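Local coordinates for L-talarate/Galactarate Dehydratase (Salmonella typhimurium, PDB 2PP0), which catalyses the magnesium-dependent dehydration of L-talarate and galactarate to 5-keto-4-deoxy-D-glucarate, and also epimerises L-talarate to galactarate, at residues Leu280-Phe283 with Arg284-Glu287; Ser381-Ala384 with Arg385-Thr388; Cys203-Asp206 with Ile207-Leu210. One frame throughout, in Å; residues are numbered along the deposited sequence.

Overall arrangement
All three contacts are local and occur in series along the chain, and together they illustrate how short-range side-chain contacts start, brace and end helices in an enolase-superfamily subunit. Interaction 3 comes first, on the barrel helix 203-217; interaction 1 follows at the start of helix 283-291, and interaction 2 near the C-terminus. None touches another. The centre of interaction 1 lies about 32 Å from the centres of both others, and interactions 2 and 3 have centres about 40 Å apart. Two approach the catalytic machinery. The H286 side chain of interaction 1 lies about 6 Å from that of D301, and R209 of interaction 3 about 6 Å from the proton acceptor K197. Interaction 2 is remote from the active site.

Interaction 1. Residues Leu280-Phe283 with Arg284-Glu287; sequences LTSF and REHE
From L280 to S282 the backbone is irregular and then turns into helix 283-291, where H286 N bonds to S282 O and E287 N to F283 O. This is a helix N-cap in a beta-alpha loop of the barrel domain, following strand 274-276. S282 is the N-cap residue: its OG accepts from E285 N at 3.0 Å. The reciprocal backbone bond of a full capping box is missing, since S282 N meets the E285 carboxylate at a poor angle. Instead the carboxylate of E285 is met by two hydroxyls. E285 reaches back past the cap on an extended chain, and its OE2 accepts from T281 OG1 (2.8 Å) on the syn side and from S282 OG (2.8 Å) on the anti side, tilted out of the carboxylate plane. With chi1 of 76°, S282 OG sits between its own backbone N and carbonyl carbon, from where it can serve the amide and the carboxylate together. E285 OE1 takes T281 N at 3.0 Å, almost straight at 171° but from above the carboxylate plane, and also bonds to Y258. So many donors would be expected to favour the ionised carboxylate. F283 packs on I314 and L317 of helix 308-320; E287 CB lies over one face of its ring, and F283 CE2 comes 3.7 Å from E287 CD, with ring and carboxylate planes 59° apart. H286 lies against I314 and P300, its ND1 making a weak bond to S282 O. Across one face of that imidazole rests L280, whose CD1 stands 3.6 Å from the ring centroid, a CH-pi contact.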
loop_
_atom_site.group_PDB
_atom_site.type_symbol
_atom_site.label_atom_id
_atom_site.label_comp_id
_atom_site.label_asym_id
_atom_site.label_seq_id
_atom_site.Cartn_x
_atom_site.Cartn_y
_atom_site.Cartn_z
ATOM N N LEU B 280 -15.298 14.123 -4.211
ATOM C CA LEU B 280 -14.007 14.137 -4.900
ATOM C C LEU B 280 -13.853 12.910 -5.784
ATOM O O LEU B 280 -14.348 11.833 -5.452
ATOM C CB LEU B 280 -12.867 14.223 -3.884
ATOM C CG LEU B 280 -13.017 15.421 -2.942
ATOM C CD1 LEU B 280 -11.812 15.488 -2.025
ATOM C CD2 LEU B 280 -13.163 16.715 -3.749
ATOM N N THR B 281 -13.151 13.073 -6.902
ATOM C CA THR B 281 -12.995 11.991 -7.866
ATOM C C THR B 281 -11.577 11.606 -8.253
ATOM O O THR B 281 -11.314 11.290 -9.414
ATOM C CB THR B 281 -13.773 12.315 -9.165
ATOM O OG1 THR B 281 -13.170 13.440 -9.822
ATOM C CG2 THR B 281 -15.211 12.657 -8.839
ATOM N N SER B 282 -10.662 11.617 -7.291
ATOM C CA SER B 282 -9.285 11.212 -7.565
ATOM C C SER B 282 -8.440 11.358 -6.321
ATOM O O SER B 282 -8.810 12.066 -5.389
ATOM C CB SER B 282 -8.662 12.071 -8.668
ATOM O OG SER B 282 -8.310 13.354 -8.170
ATOM N N PHE B 283 -7.301 10.678 -6.312
ATOM C CA PHE B 283 -6.377 10.776 -5.198
ATOM C C PHE B 283 -5.923 12.234 -5.111
ATOM O O PHE B 283 -5.953 12.843 -4.048
ATOM C CB PHE B 283 -5.158 9.894 -5.444
ATOM C CG PHE B 283 -3.999 10.210 -4.546
ATOM C CD1 PHE B 283 -3.927 9.675 -3.268
ATOM C CD2 PHE B 283 -3.000 11.089 -4.966
ATOM C CE1 PHE B 283 -2.876 10.006 -2.410
ATOM C CE2 PHE B 283 -1.944 11.428 -4.120
ATOM C CZ PHE B 283 -1.881 10.886 -2.838
ATOM N N ARG B 284 -5.509 12.790 -6.245
ATOM C CA ARG B 284 -5.028 14.164 -6.275
ATOM C C ARG B 284 -5.971 15.182 -5.648
ATOM O O ARG B 284 -5.521 16.102 -4.972
ATOM C CB ARG B 284 -4.679 14.577 -7.707
ATOM C CG ARG B 284 -3.422 13.888 -8.235
ATOM C CD ARG B 284 -2.755 14.676 -9.359
ATOM N NE ARG B 284 -1.518 14.040 -9.805
ATOM C CZ ARG B 284 -1.464 12.931 -10.538
ATOM N NH1 ARG B 284 -2.582 12.326 -10.922
ATOM N NH2 ARG B 284 -0.288 12.420 -10.883
ATOM N N GLU B 285 -7.272 15.030 -5.868
ATOM C CA GLU B 285 -8.236 15.956 -5.286
ATOM C C GLU B 285 -8.253 15.807 -3.773
ATOM O O GLU B 285 -8.247 16.797 -3.034
ATOM C CB GLU B 285 -9.628 15.697 -5.863
ATOM C CG GLU B 285 -9.720 16.020 -7.348
ATOM C CD GLU B 285 -10.937 15.405 -8.007
ATOM O OE1 GLU B 285 -12.070 15.795 -7.660
ATOM O OE2 GLU B 285 -10.750 14.522 -8.873
ATOM N N HIS B 286 -8.275 14.564 -3.304
ATOM C CA HIS B 286 -8.272 14.312 -1.869
ATOM C C HIS B 286 -6.986 14.827 -1.242
ATOM O O HIS B 286 -6.992 15.333 -0.124
ATOM C CB HIS B 286 -8.416 12.816 -1.578
ATOM C CG HIS B 286 -9.833 12.372 -1.405
ATOM N ND1 HIS B 286 -10.551 11.756 -2.407
ATOM C CD2 HIS B 286 -10.676 12.479 -0.352
ATOM C CE1 HIS B 286 -11.774 11.505 -1.979
ATOM N NE2 HIS B 286 -11.877 11.935 -0.735
ATOM N N GLU B 287 -5.883 14.693 -1.970
ATOM C CA GLU B 287 -4.585 15.141 -1.484
ATOM C C GLU B 287 -4.577 16.643 -1.208
ATOM O O GLU B 287 -4.047 17.089 -0.194
ATOM C CB GLU B 287 -3.494 14.795 -2.499
ATOM C CG GLU B 287 -2.109 15.261 -2.099
ATOM C CD GLU B 287 -1.067 14.879 -3.119
ATOM O OE1 GLU B 287 -1.309 15.094 -4.322
ATOM O OE2 GLU B 287 -0.003 14.367 -2.722
#

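Interaction 2. Residues Ser381-Ala384 with Arg385-Thr388; sequences SEQA and RRWT
Q383 overlaps the indole of W387 four residues further on. Its CG stands over the six-membered ring in a CH-pi contact, 3.5 Å from the centroid and almost on the ring normal, while NE2 lies above the same face toward the rim, 3.1 Å from W387 CE2. The bend at chi2 (60°) turns the amide of Q383 forward along the helix, over the indole, their planes 47° apart. R386 flanks the amide from another direction: Q383 NE2 lies 3.4 Å above the guanidinium plane of R386, over its centre, and the two planes are 71° apart. Q383 NE2 thus lies over both the indole face and the guanidinium face.

Beneath these side chains runs the short helix 382-386. S381 is its N-cap, OG accepting from A384 N at 3.2 Å and bonding also to P355 O. At the other end W387 N bonds to Q383 O and T388 OG1 donates to A384 O (2.8 Å), just where the chain enters strand 388-395, an outermost strand, within this chain, of the antiparallel sheet. There W387 packs on L38 and P39 of strand 28-40, and R385 forms a salt bridge with E66. Q383 NE2 and W387 NE1 are both donors and do not bond to each other, consistent with an amide resting over the ring face rather than hydrogen-bonded to the indole nitrogen.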
loop_
_atom_site.group_PDB
_atom_site.type_symbol
_atom_site.label_atom_id
_atom_site.label_comp_id
_atom_site.label_asym_id
_atom_site.label_seq_id
_atom_site.Cartn_x
_atom_site.Cartn_y
_atom_site.Cartn_z
ATOM N N SER B 381 -26.947 -11.041 -7.969
ATOM C CA SER B 381 -28.260 -11.669 -7.889
ATOM C C SER B 381 -28.953 -11.668 -9.243
ATOM O O SER B 381 -28.487 -11.032 -10.191
ATOM C CB SER B 381 -29.139 -10.899 -6.921
ATOM O OG SER B 381 -29.507 -9.663 -7.511
ATOM N N GLU B 382 -30.083 -12.367 -9.320
ATOM C CA GLU B 382 -30.854 -12.431 -10.553
ATOM C C GLU B 382 -31.456 -11.056 -10.812
ATOM O O GLU B 382 -31.578 -10.631 -11.958
ATOM C CB GLU B 382 -31.962 -13.487 -10.434
ATOM C CG GLU B 382 -32.902 -13.575 -11.632
ATOM C CD GLU B 382 -32.170 -13.723 -12.954
ATOM O OE1 GLU B 382 -31.164 -14.462 -13.006
ATOM O OE2 GLU B 382 -32.612 -13.109 -13.950
ATOM N N GLN B 383 -31.815 -10.360 -9.737
ATOM C CA GLN B 383 -32.398 -9.028 -9.837
ATOM C C GLN B 383 -31.446 -8.032 -10.511
ATOM O O GLN B 383 -31.889 -7.120 -11.215
ATOM C CB GLN B 383 -32.774 -8.507 -8.450
ATOM C CG GLN B 383 -33.533 -7.193 -8.487
ATOM C CD GLN B 383 -34.839 -7.310 -9.249
ATOM O OE1 GLN B 383 -35.723 -8.073 -8.866
ATOM N NE2 GLN B 383 -34.965 -6.555 -10.338
ATOM N N ALA B 384 -30.142 -8.202 -10.284
ATOM C CA ALA B 384 -29.139 -7.329 -10.882
ATOM C C ALA B 384 -29.150 -7.531 -12.393
ATOM O O ALA B 384 -28.886 -6.601 -13.159
ATOM C CB ALA B 384 -27.752 -7.645 -10.320
ATOM N N ARG B 385 -29.457 -8.751 -12.820
ATOM C CA ARG B 385 -29.510 -9.055 -14.244
ATOM C C ARG B 385 -30.784 -8.445 -14.813
ATOM O O ARG B 385 -30.776 -7.887 -15.907
ATOM C CB ARG B 385 -29.508 -10.568 -14.470
ATOM C CG ARG B 385 -28.331 -11.295 -13.821
ATOM C CD ARG B 385 -26.989 -10.748 -14.302
ATOM N NE ARG B 385 -25.883 -11.601 -13.878
ATOM C CZ ARG B 385 -24.602 -11.374 -14.159
ATOM N NH1 ARG B 385 -24.242 -10.307 -14.866
ATOM N NH2 ARG B 385 -23.677 -12.228 -13.741
ATOM N N ARG B 386 -31.875 -8.554 -14.061
ATOM C CA ARG B 386 -33.156 -8.000 -14.482
ATOM C C ARG B 386 -33.035 -6.490 -14.677
ATOM O O ARG B 386 -33.664 -5.924 -15.566
ATOM C CB ARG B 386 -34.241 -8.270 -13.433
ATOM C CG ARG B 386 -35.070 -9.536 -13.636
ATOM C CD ARG B 386 -36.230 -9.549 -12.635
ATOM N NE ARG B 386 -36.952 -8.270 -12.636
ATOM C CZ ARG B 386 -37.861 -7.913 -11.729
ATOM N NH1 ARG B 386 -38.169 -8.741 -10.737
ATOM N NH2 ARG B 386 -38.454 -6.725 -11.803
ATOM N N TRP B 387 -32.231 -5.844 -13.837
ATOM C CA TRP B 387 -32.052 -4.399 -13.921
ATOM C C TRP B 387 -30.981 -3.937 -14.902
ATOM O O TRP B 387 -30.731 -2.740 -15.031
ATOM C CB TRP B 387 -31.745 -3.822 -12.540
ATOM C CG TRP B 387 -32.941 -3.736 -11.642
ATOM C CD1 TRP B 387 -34.242 -3.582 -12.025
ATOM C CD2 TRP B 387 -32.941 -3.728 -10.210
ATOM N NE1 TRP B 387 -35.051 -3.474 -10.922
ATOM C CE2 TRP B 387 -34.279 -3.559 -9.794
ATOM C CE3 TRP B 387 -31.939 -3.843 -9.236
ATOM C CZ2 TRP B 387 -34.644 -3.502 -8.446
ATOM C CZ3 TRP B 387 -32.301 -3.786 -7.896
ATOM C CH2 TRP B 387 -33.643 -3.616 -7.514
ATOM N N THR B 388 -30.344 -4.877 -15.589
ATOM C CA THR B 388 -29.313 -4.526 -16.557
ATOM C C THR B 388 -29.973 -4.042 -17.849
ATOM O O THR B 388 -30.842 -4.722 -18.398
ATOM C CB THR B 388 -28.411 -5.736 -16.868
ATOM O OG1 THR B 388 -27.678 -6.099 -15.690
ATOM C CG2 THR B 388 -27.440 -5.410 -17.985
#

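Interaction 3. Residues Cys203-Asp206 with Ile207-Leu210; sequences CAED and IRRL
E205 and R208 form a salt bridge one helical turn apart, OE2 to NH1 at 2.7 Å, though the hydrogen bond within it is weak because its angle at the hydrogen is only 125°. It sits on helix 203-217, the helix of the beta-alpha-beta unit that links strands 194-197 and 223-226 of the barrel. The two side chains run side by side in the same direction, with carboxylate and guanidinium planes 41° apart; a bend at chi2 of E205 (54°) swings its carboxylate alongside the extended chain of R208. Backbone i to i+4 bonds run under them: R208 N to A204 O at 3.1 Å, L210 N to D206 O at 2.9 Å.

Two other charged ends are engaged outside the helix turn. D206 OD2 accepts from Q200 N, and R209 NH2 donates to T174 O, tying the helix start to neighbouring loops. Around the helix the packing divides: C203 and I207 pack on helix 233-243, R209 on L176 and V179 of helix 176-188, and L210 on L223 and V225 of strand 223-226. R209 folds its aliphatic stem over the turn, so that CD comes 3.1 Å from E205 O.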
loop_
_atom_site.group_PDB
_atom_site.type_symbol
_atom_site.label_atom_id
_atom_site.label_comp_id
_atom_site.label_asym_id
_atom_site.label_seq_id
_atom_site.Cartn_x
_atom_site.Cartn_y
_atom_site.Cartn_z
ATOM N N CYS B 203 -32.955 27.244 8.149
ATOM C CA CYS B 203 -32.020 26.797 9.179
ATOM C C CYS B 203 -32.739 26.462 10.477
ATOM O O CYS B 203 -32.264 25.643 11.269
ATOM C CB CYS B 203 -30.960 27.869 9.450
ATOM S SG CYS B 203 -29.735 28.057 8.136
ATOM N N ALA B 204 -33.883 27.100 10.690
ATOM C CA ALA B 204 -34.671 26.878 11.898
ATOM C C ALA B 204 -35.272 25.475 11.930
ATOM O O ALA B 204 -35.338 24.842 12.986
ATOM C CB ALA B 204 -35.780 27.926 11.993
ATOM N N GLU B 205 -35.700 24.988 10.771
ATOM C CA GLU B 205 -36.307 23.665 10.678
ATOM C C GLU B 205 -35.273 22.547 10.839
ATOM O O GLU B 205 -35.623 21.429 11.228
ATOM C CB GLU B 205 -37.045 23.519 9.343
ATOM C CG GLU B 205 -37.931 22.281 9.229
ATOM C CD GLU B 205 -38.935 22.159 10.372
ATOM O OE1 GLU B 205 -39.505 23.194 10.786
ATOM O OE2 GLU B 205 -39.165 21.024 10.846
ATOM N N ASP B 206 -34.010 22.846 10.536
ATOM C CA ASP B 206 -32.939 21.859 10.673
ATOM C C ASP B 206 -32.568 21.694 12.142
ATOM O O ASP B 206 -32.317 20.579 12.611
ATOM C CB ASP B 206 -31.695 22.280 9.892
ATOM C CG ASP B 206 -31.761 21.887 8.434
ATOM O OD1 ASP B 206 -32.638 21.074 8.077
ATOM O OD2 ASP B 206 -30.925 22.381 7.647
ATOM N N ILE B 207 -32.520 22.809 12.862
ATOM C CA ILE B 207 -32.201 22.776 14.283
ATOM C C ILE B 207 -33.334 22.041 14.991
ATOM O O ILE B 207 -33.101 21.246 15.902
ATOM C CB ILE B 207 -32.078 24.204 14.868
ATOM C CG1 ILE B 207 -30.809 24.876 14.339
ATOM C CG2 ILE B 207 -32.075 24.152 16.396
ATOM C CD1 ILE B 207 -29.531 24.117 14.655
ATOM N N ARG B 208 -34.559 22.312 14.552
ATOM C CA ARG B 208 -35.747 21.688 15.120
ATOM C C ARG B 208 -35.683 20.169 14.981
ATOM O O ARG B 208 -35.862 19.438 15.956
ATOM C CB ARG B 208 -36.996 22.223 14.420
ATOM C CG ARG B 208 -38.278 21.508 14.810
ATOM C CD ARG B 208 -39.492 22.152 14.171
ATOM N NE ARG B 208 -40.709 21.415 14.494
ATOM C CZ ARG B 208 -41.083 20.286 13.901
ATOM N NH1 ARG B 208 -40.337 19.757 12.939
ATOM N NH2 ARG B 208 -42.201 19.679 14.280
ATOM N N ARG B 209 -35.431 19.700 13.764
ATOM C CA ARG B 209 -35.340 18.270 13.513
ATOM C C ARG B 209 -34.176 17.659 14.287
ATOM O O ARG B 209 -34.321 16.599 14.897
ATOM C CB ARG B 209 -35.181 18.014 12.011
ATOM C CG ARG B 209 -36.426 18.357 11.209
ATOM C CD ARG B 209 -36.108 18.711 9.762
ATOM N NE ARG B 209 -35.646 17.578 8.962
ATOM C CZ ARG B 209 -36.395 16.528 8.638
ATOM N NH1 ARG B 209 -37.655 16.451 9.048
ATOM N NH2 ARG B 209 -35.891 15.563 7.883
ATOM N N LEU B 210 -33.027 18.335 14.277
ATOM C CA LEU B 210 -31.844 17.838 14.975
ATOM C C LEU B 210 -32.083 17.732 16.481
ATOM O O LEU B 210 -31.644 16.774 17.119
ATOM C CB LEU B 210 -30.635 18.744 14.699
ATOM C CG LEU B 210 -29.272 18.318 15.268
ATOM C CD1 LEU B 210 -28.912 16.921 14.781
ATOM C CD2 LEU B 210 -28.207 19.310 14.835
#